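Local coordinates for protein putative glycosyl hydrolase (Bacteroides thetaiotaomicron VPI-5482, PDB 3K11) that probably acts as a hydrolase of glycosyl hydrolase family 88, although its substrate and its precise reaction remain unestablished, at residues L199-M204 and G246-G251; M206-V211 and A227-Q232; W270-A275 and D294-H299. All coordinates share one frame; numbering follows the deposited sequence.

Interaction 1. Residues L199-M204 and G246-G251; sequences LWLDDM and GLYRHG. With EDO (1,2-ethanediol), chain H.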
# COMPACT_ATOMS: atom_id res chain seq x y z
N LEU A 199 2.11 -4.08 -27.00
CA LEU A 199 3.30 -3.37 -26.64
C LEU A 199 3.85 -3.99 -25.35
O LEU A 199 3.11 -4.18 -24.42
CB LEU A 199 3.05 -1.90 -26.45
CG LEU A 199 2.56 -1.06 -27.64
CD1 LEU A 199 2.41 0.44 -27.22
CD2 LEU A 199 3.52 -1.25 -28.88
N TRP A 200 5.16 -4.21 -25.36
CA TRP A 200 5.94 -4.65 -24.20
C TRP A 200 6.78 -3.50 -23.73
O TRP A 200 7.54 -2.92 -24.51
CB TRP A 200 6.88 -5.77 -24.62
CG TRP A 200 6.23 -7.08 -24.86
CD1 TRP A 200 5.24 -7.38 -25.76
CD2 TRP A 200 6.58 -8.29 -24.23
NE1 TRP A 200 4.94 -8.71 -25.70
CE2 TRP A 200 5.76 -9.30 -24.78
CE3 TRP A 200 7.52 -8.62 -23.24
CZ2 TRP A 200 5.86 -10.65 -24.40
CZ3 TRP A 200 7.60 -9.94 -22.82
CH2 TRP A 200 6.79 -10.95 -23.42
N LEU A 201 6.69 -3.19 -22.45
CA LEU A 201 7.51 -2.11 -21.88
C LEU A 201 8.98 -2.36 -22.19
O LEU A 201 9.75 -1.42 -22.46
CB LEU A 201 7.26 -2.02 -20.37
CG LEU A 201 7.86 -0.84 -19.66
CD1 LEU A 201 7.39 0.49 -20.28
CD2 LEU A 201 7.53 -0.93 -18.13
N ASP A 202 9.40 -3.64 -22.18
CA ASP A 202 10.80 -4.00 -22.42
C ASP A 202 11.29 -3.44 -23.74
O ASP A 202 12.47 -3.09 -23.85
CB ASP A 202 11.00 -5.52 -22.49
CG ASP A 202 10.41 -6.27 -21.27
OD1 ASP A 202 9.22 -6.15 -21.04
OD2 ASP A 202 11.16 -6.94 -20.52
N ASP A 203 10.39 -3.27 -24.71
CA ASP A 203 10.83 -2.89 -26.07
C ASP A 203 11.21 -1.43 -26.16
O ASP A 203 11.84 -1.04 -27.11
CB ASP A 203 9.82 -3.24 -27.12
CG ASP A 203 9.77 -4.72 -27.46
OD1 ASP A 203 10.80 -5.42 -27.25
OD2 ASP A 203 8.74 -5.16 -27.99
N MSE A 204 10.83 -0.60 -25.17
CA MSE A 204 11.39 0.74 -25.10
C MSE A 204 12.93 0.62 -25.12
O MSE A 204 13.62 1.31 -25.85
CB MSE A 204 10.92 1.47 -23.85
CG MSE A 204 9.45 1.86 -23.94
SE MSE A 204 8.86 2.94 -22.47
CE MSE A 204 9.59 4.61 -23.06
N GLY A 246 3.08 7.39 -11.41
CA GLY A 246 4.45 7.67 -11.84
C GLY A 246 5.21 6.42 -12.21
O GLY A 246 6.42 6.39 -12.07
N LEU A 247 4.51 5.42 -12.76
CA LEU A 247 5.08 4.12 -13.10
C LEU A 247 4.53 3.72 -14.46
O LEU A 247 3.54 4.28 -14.94
CB LEU A 247 4.66 3.07 -12.04
CG LEU A 247 5.03 3.29 -10.59
CD1 LEU A 247 4.41 2.12 -9.76
CD2 LEU A 247 6.55 3.38 -10.43
N TYR A 248 5.16 2.72 -15.05
CA TYR A 248 4.73 2.14 -16.30
C TYR A 248 4.12 0.77 -16.10
O TYR A 248 4.57 -0.02 -15.27
CB TYR A 248 5.92 1.94 -17.20
CG TYR A 248 6.44 3.20 -17.89
CD1 TYR A 248 7.41 3.98 -17.29
CD2 TYR A 248 5.98 3.58 -19.14
CE1 TYR A 248 7.92 5.08 -17.91
CE2 TYR A 248 6.49 4.69 -19.76
CZ TYR A 248 7.46 5.43 -19.15
OH TYR A 248 7.95 6.53 -19.80
N ARG A 249 3.08 0.49 -16.90
CA ARG A 249 2.57 -0.88 -17.01
C ARG A 249 3.54 -1.75 -17.85
O ARG A 249 4.14 -1.27 -18.80
CB ARG A 249 1.16 -0.91 -17.57
CG ARG A 249 0.89 -0.06 -18.71
CD ARG A 249 -0.53 -0.25 -19.30
NE ARG A 249 -1.57 0.31 -18.47
CZ ARG A 249 -1.89 1.59 -18.31
NH1 ARG A 249 -1.24 2.58 -18.85
NH2 ARG A 249 -2.88 1.89 -17.53
N HIS A 250 3.65 -3.03 -17.53
CA HIS A 250 4.50 -3.94 -18.32
C HIS A 250 3.95 -4.18 -19.73
O HIS A 250 4.71 -4.31 -20.67
CB HIS A 250 4.66 -5.30 -17.61
CG HIS A 250 5.63 -6.21 -18.27
ND1 HIS A 250 5.57 -7.59 -18.14
CD2 HIS A 250 6.69 -5.95 -19.07
CE1 HIS A 250 6.57 -8.13 -18.83
NE2 HIS A 250 7.27 -7.16 -19.40
N GLY A 251 2.63 -4.23 -19.85
CA GLY A 251 2.04 -4.53 -21.14
C GLY A 251 0.84 -3.72 -21.51
O GLY A 251 0.13 -3.13 -20.66
C1 EDO H . -4.30 2.34 -13.58
O1 EDO H . -4.77 3.26 -14.58
C2 EDO H . -3.73 1.06 -14.20
O2 EDO H . -4.47 0.53 -15.31
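Trp200 and Gly251 form an antiparallel non-hydrogen-bonded pair at a buried junction, where strand 198-200, followed by helix 202-217, runs alongside strand 247-253. Leu201 N continues the pairing with a nearly straight bond (168°) to His250 O at 2.9 Å. The His250 imidazole, its CG anti to the backbone N (chi1 -173°), adds a second link: NE2 donates to the syn lone pair of Asp202 OD1 at 2.7 Å. The acceptor lies in the ring plane, but the bond is bent to 136° at the hydrogen. With ND1 bonded to Tyr387 OH, the ring is gripped at both nitrogens and its rotation is fixed. His250 NE2 also lies 4.1 Å from Trp200 CE3, the rings meeting obliquely. An alanine in place of His250 would probably leave Asp202 OD1 and Tyr387 OH without this mate and open a gap beside the Trp200 indole. Farther along, Leu201 CD2 presses on Tyr248 CB at 3.4 Å, and SE of Met204, a selenomethionine, makes an oblique Met-aromatic contact 4.0 Å from Tyr248 CE2. Arg249 NE bonds to His259 O, which an ethanediol held by Arg249 NH2 shares. The arrangement is a His-carboxylate hydrogen bond where an edge strand, within this chain, of a small antiparallel sheet meets a helix.

Interaction 2. Residues M206-V211 and A227-Q232; sequences MGIPAV and AEAVKQ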
# COMPACT_ATOMS: atom_id res chain seq x y z
N MSE A 206 14.67 -2.38 -25.72
CA MSE A 206 15.19 -3.23 -26.78
C MSE A 206 15.39 -2.45 -28.08
O MSE A 206 16.29 -2.76 -28.86
CB MSE A 206 14.32 -4.46 -27.02
CG MSE A 206 14.05 -5.28 -25.83
SE MSE A 206 15.67 -5.93 -24.88
CE MSE A 206 14.92 -6.01 -23.00
N GLY A 207 14.53 -1.48 -28.34
CA GLY A 207 14.55 -0.71 -29.60
C GLY A 207 15.08 0.71 -29.62
O GLY A 207 15.79 1.08 -30.55
N ILE A 208 14.81 1.50 -28.59
CA ILE A 208 15.07 2.96 -28.68
C ILE A 208 16.55 3.32 -28.61
O ILE A 208 17.00 4.07 -29.46
CB ILE A 208 14.19 3.76 -27.72
CG1 ILE A 208 12.72 3.48 -28.07
CG2 ILE A 208 14.54 5.26 -27.73
CD1 ILE A 208 11.71 4.08 -27.02
N PRO A 209 17.33 2.73 -27.67
CA PRO A 209 18.76 3.07 -27.63
C PRO A 209 19.51 2.82 -28.94
O PRO A 209 20.38 3.62 -29.31
CB PRO A 209 19.30 2.22 -26.48
CG PRO A 209 18.09 2.09 -25.55
CD PRO A 209 16.99 1.82 -26.57
N ALA A 210 19.18 1.73 -29.64
CA ALA A 210 19.82 1.43 -30.91
C ALA A 210 19.56 2.54 -31.93
O ALA A 210 20.45 2.94 -32.69
CB ALA A 210 19.30 0.10 -31.45
N VAL A 211 18.29 2.97 -31.99
CA VAL A 211 17.90 4.04 -32.91
C VAL A 211 18.62 5.32 -32.51
O VAL A 211 19.19 5.99 -33.36
CB VAL A 211 16.36 4.21 -32.99
CG1 VAL A 211 15.99 5.37 -33.95
CG2 VAL A 211 15.68 2.88 -33.43
N ALA A 227 14.59 11.74 -34.52
CA ALA A 227 13.16 11.89 -34.52
C ALA A 227 12.46 10.58 -34.28
O ALA A 227 11.47 10.55 -33.57
CB ALA A 227 12.67 12.56 -35.82
N GLU A 228 12.95 9.49 -34.88
CA GLU A 228 12.31 8.18 -34.68
C GLU A 228 12.48 7.70 -33.26
O GLU A 228 11.52 7.18 -32.67
CB GLU A 228 12.86 7.16 -35.67
CG GLU A 228 12.17 5.78 -35.62
CD GLU A 228 10.70 5.81 -36.00
OE1 GLU A 228 10.23 6.83 -36.58
OE2 GLU A 228 10.02 4.80 -35.73
N ALA A 229 13.66 7.90 -32.68
CA ALA A 229 13.86 7.53 -31.26
C ALA A 229 12.88 8.24 -30.33
O ALA A 229 12.24 7.61 -29.46
CB ALA A 229 15.32 7.81 -30.86
N VAL A 230 12.72 9.54 -30.53
CA VAL A 230 11.74 10.32 -29.76
C VAL A 230 10.28 9.88 -29.99
O VAL A 230 9.48 9.76 -29.06
CB VAL A 230 11.93 11.83 -30.00
CG1 VAL A 230 10.79 12.67 -29.38
CG2 VAL A 230 13.30 12.27 -29.39
N LYS A 231 9.94 9.66 -31.25
CA LYS A 231 8.60 9.23 -31.61
C LYS A 231 8.26 7.92 -30.93
O LYS A 231 7.18 7.76 -30.37
CB LYS A 231 8.55 9.04 -33.14
CG LYS A 231 7.17 8.67 -33.68
CD LYS A 231 7.17 8.38 -35.18
CE LYS A 231 5.74 7.86 -35.65
NZ LYS A 231 5.82 7.04 -36.87
N GLN A 232 9.17 6.95 -30.98
CA GLN A 232 8.96 5.71 -30.23
C GLN A 232 8.76 5.99 -28.77
O GLN A 232 7.82 5.50 -28.13
CB GLN A 232 10.19 4.80 -30.37
CG GLN A 232 10.37 4.22 -31.77
CD GLN A 232 9.31 3.23 -32.19
OE1 GLN A 232 8.73 2.56 -31.36
NE2 GLN A 232 9.10 3.12 -33.50
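Ala229 offers its methyl to two branched side chains of the facing helix: CB lies 4.0 Å from Val211 CG1 and 4.1 Å from Ile208 CG2. Val211 CG1, anti to the backbone N (chi1 179°), also rests 3.7 Å from Ala229 N and touches CB of Glu228. One turn along, Ile208 sets both CG1 and CD1 against Gln232 CB, each at 3.7 Å. No hydrogen bond crosses between the segments, so apolar packing carries the contact. The polar end of Gln232 bends away at chi2, and Gln232 NE2 donates to Glu228 OE2 at 2.9 Å; the oxygen lies close to the glutamine amide plane and is met on its anti side, out of the carboxylate plane. NE2 also meets Gly187 O, while OE1 accepts from Phe189 N; bonds at both ends of the amide therefore fix its orientation. Glu228 OE2 has a second partner, a salt bridge to Arg183. Helix 202-217 is kinked near Pro209, and the bond from Val211 N to Gly207 O is weak. Farther out, Phe174 and Ile178 of helix 167-180 pack on Val211. The axes of segments 206-211 and 227-232 approach to 8.8 Å at 157°; the consecutive helices that carry them make an alpha-helical hairpin, consistent with the six-hairpin clan to which the family belongs.

Interaction 3. Residues W270-A275 and D294-H299; sequences WALLTA and DYFRAH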
# COMPACT_ATOMS: atom_id res chain seq x y z
N TRP A 270 13.95 -1.00 -17.37
CA TRP A 270 14.24 -0.80 -18.78
C TRP A 270 13.71 0.55 -19.31
O TRP A 270 14.37 1.19 -20.09
CB TRP A 270 13.65 -1.93 -19.61
CG TRP A 270 14.27 -3.29 -19.42
CD1 TRP A 270 13.62 -4.51 -19.50
CD2 TRP A 270 15.64 -3.59 -19.15
NE1 TRP A 270 14.50 -5.51 -19.28
CE2 TRP A 270 15.74 -4.98 -19.05
CE3 TRP A 270 16.79 -2.83 -18.96
CZ2 TRP A 270 16.93 -5.62 -18.78
CZ3 TRP A 270 17.99 -3.48 -18.69
CH2 TRP A 270 18.03 -4.86 -18.58
N ALA A 271 12.55 0.99 -18.85
CA ALA A 271 11.95 2.26 -19.28
C ALA A 271 12.77 3.44 -18.73
O ALA A 271 12.97 4.45 -19.41
CB ALA A 271 10.51 2.39 -18.77
N LEU A 272 13.23 3.31 -17.49
CA LEU A 272 14.07 4.37 -16.87
C LEU A 272 15.41 4.47 -17.58
O LEU A 272 15.91 5.57 -17.87
CB LEU A 272 14.25 4.07 -15.37
CG LEU A 272 14.64 5.28 -14.47
CD1 LEU A 272 13.57 6.41 -14.46
CD2 LEU A 272 14.96 4.79 -13.05
N LEU A 273 15.96 3.29 -17.91
CA LEU A 273 17.24 3.19 -18.62
C LEU A 273 17.12 3.71 -20.03
O LEU A 273 18.06 4.35 -20.54
CB LEU A 273 17.77 1.74 -18.55
CG LEU A 273 19.14 1.40 -19.13
CD1 LEU A 273 20.22 2.35 -18.75
CD2 LEU A 273 19.53 -0.03 -18.73
N THR A 274 16.00 3.44 -20.69
CA THR A 274 15.76 4.00 -22.03
C THR A 274 15.80 5.52 -22.02
O THR A 274 16.43 6.16 -22.88
CB THR A 274 14.38 3.57 -22.55
OG1 THR A 274 14.38 2.15 -22.66
CG2 THR A 274 14.12 4.14 -23.94
N ALA A 275 15.13 6.13 -21.05
CA ALA A 275 15.18 7.59 -20.92
C ALA A 275 16.61 8.08 -20.75
O ALA A 275 17.01 9.06 -21.36
CB ALA A 275 14.30 8.02 -19.75
N ASP A 294 10.44 15.49 -18.91
CA ASP A 294 9.28 15.44 -18.03
C ASP A 294 8.84 14.00 -17.71
O ASP A 294 8.53 13.70 -16.56
CB ASP A 294 8.10 16.18 -18.65
CG ASP A 294 8.28 17.71 -18.63
OD1 ASP A 294 9.23 18.23 -17.99
OD2 ASP A 294 7.47 18.37 -19.30
N TYR A 295 8.79 13.13 -18.71
CA TYR A 295 8.49 11.72 -18.49
C TYR A 295 9.51 11.08 -17.59
O TYR A 295 9.17 10.33 -16.66
CB TYR A 295 8.42 10.92 -19.79
CG TYR A 295 7.04 10.84 -20.38
CD1 TYR A 295 6.02 10.21 -19.70
CD2 TYR A 295 6.77 11.37 -21.65
CE1 TYR A 295 4.76 10.13 -20.23
CE2 TYR A 295 5.50 11.25 -22.19
CZ TYR A 295 4.50 10.64 -21.45
OH TYR A 295 3.25 10.53 -22.00
N PHE A 296 10.79 11.36 -17.85
CA PHE A 296 11.88 10.81 -17.01
C PHE A 296 11.76 11.26 -15.57
O PHE A 296 11.73 10.44 -14.64
CB PHE A 296 13.23 11.29 -17.51
CG PHE A 296 14.40 10.77 -16.68
CD1 PHE A 296 14.64 9.40 -16.57
CD2 PHE A 296 15.19 11.67 -15.96
CE1 PHE A 296 15.66 8.92 -15.74
CE2 PHE A 296 16.23 11.21 -15.14
CZ PHE A 296 16.47 9.84 -15.04
N ARG A 297 11.63 12.56 -15.37
CA ARG A 297 11.47 13.07 -14.03
C ARG A 297 10.25 12.54 -13.27
O ARG A 297 10.34 12.27 -12.06
CB ARG A 297 11.52 14.58 -14.05
CG ARG A 297 12.92 15.11 -14.27
CD ARG A 297 12.89 16.60 -14.28
NE ARG A 297 14.28 17.05 -14.38
CZ ARG A 297 14.69 18.12 -15.05
NH1 ARG A 297 13.81 18.92 -15.67
NH2 ARG A 297 15.99 18.40 -15.11
N ALA A 298 9.11 12.39 -13.94
CA ALA A 298 7.91 11.84 -13.31
C ALA A 298 8.13 10.37 -12.92
O ALA A 298 7.69 9.94 -11.86
CB ALA A 298 6.69 11.95 -14.23
N HIS A 299 8.84 9.62 -13.76
CA HIS A 299 9.13 8.22 -13.47
C HIS A 299 10.09 8.08 -12.29
O HIS A 299 9.92 7.24 -11.41
CB HIS A 299 9.69 7.55 -14.72
CG HIS A 299 9.67 6.05 -14.67
ND1 HIS A 299 10.51 5.29 -15.45
CD2 HIS A 299 8.93 5.19 -13.93
CE1 HIS A 299 10.26 4.00 -15.22
NE2 HIS A 299 9.31 3.91 -14.31
O HOH W 1 11.69 6.54 -17.74
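A water joins Ala271 to His299 across the two helices: it donates to Ala271 O at 3.0 Å and lies 2.9 Å from His299 ND1, so one solvent molecule bridges a backbone carbonyl and an imidazole that do not bond directly. Asn268 OD1 holds NE2 of the same ring, and with a partner at each nitrogen the imidazole is hindered from flipping. Against this ring packs Leu272. Its CG stands anti to the backbone N (chi1 -159°), and Leu272 CD1 is lodged between two aromatic groups, 3.4 Å from His299 ND1 and 3.5 Å from Phe296 CE1. Leu272 and Phe296 cross at about a right angle, and the methyl meets each ring obliquely. A turn farther on, Ala275 CB touches Phe296 CD1 at 3.5 Å, while Ala271 CB rests near CE1 of His299. Ala271 and Ala275, on either side of Leu272 in sequence, thus meet the rings through their methyl groups. Behind this surface, Thr274 OG1 donates to Trp270 O at 2.7 Å, on the opposite face of that carbonyl from the backbone Thr274 N, which ties the threonine to its own helix. The segment axes approach to 9.9 Å at 140°, an oblique antiparallel packing. Around it, Tyr332 and Cys335 of helix 326-342 touch Leu272, Phe233 of helix 222-240 meets Ala275, and Phe241 of strand 241-242 packs on His299, whose ring also meets Tyr248 of strand 247-253 edge-to-face.

The three contacts form one continuous packed region, with centres 11 Å apart for interactions 1 and 3 and 14 Å for each of the other pairings. Helix 202-217 serves both interactions 1 and 2, the second nested in the loop that the first closes, and Met204 O lies 3.5 Å from Pro209 CD. Thr274 of interaction 3 reaches both neighbours: its OG1 is 3.2 Å from Met204 C, and its CG2 is 3.8 Å from Ile208 CB. Trp270 CD1 packs 3.6 Å from Asp202 OD2, and the Asp202 side chain also lies about 3 Å from a second ethanediol. Though probably from the crystallisation liquor, such a molecule may mark a pocket; no active site is established here.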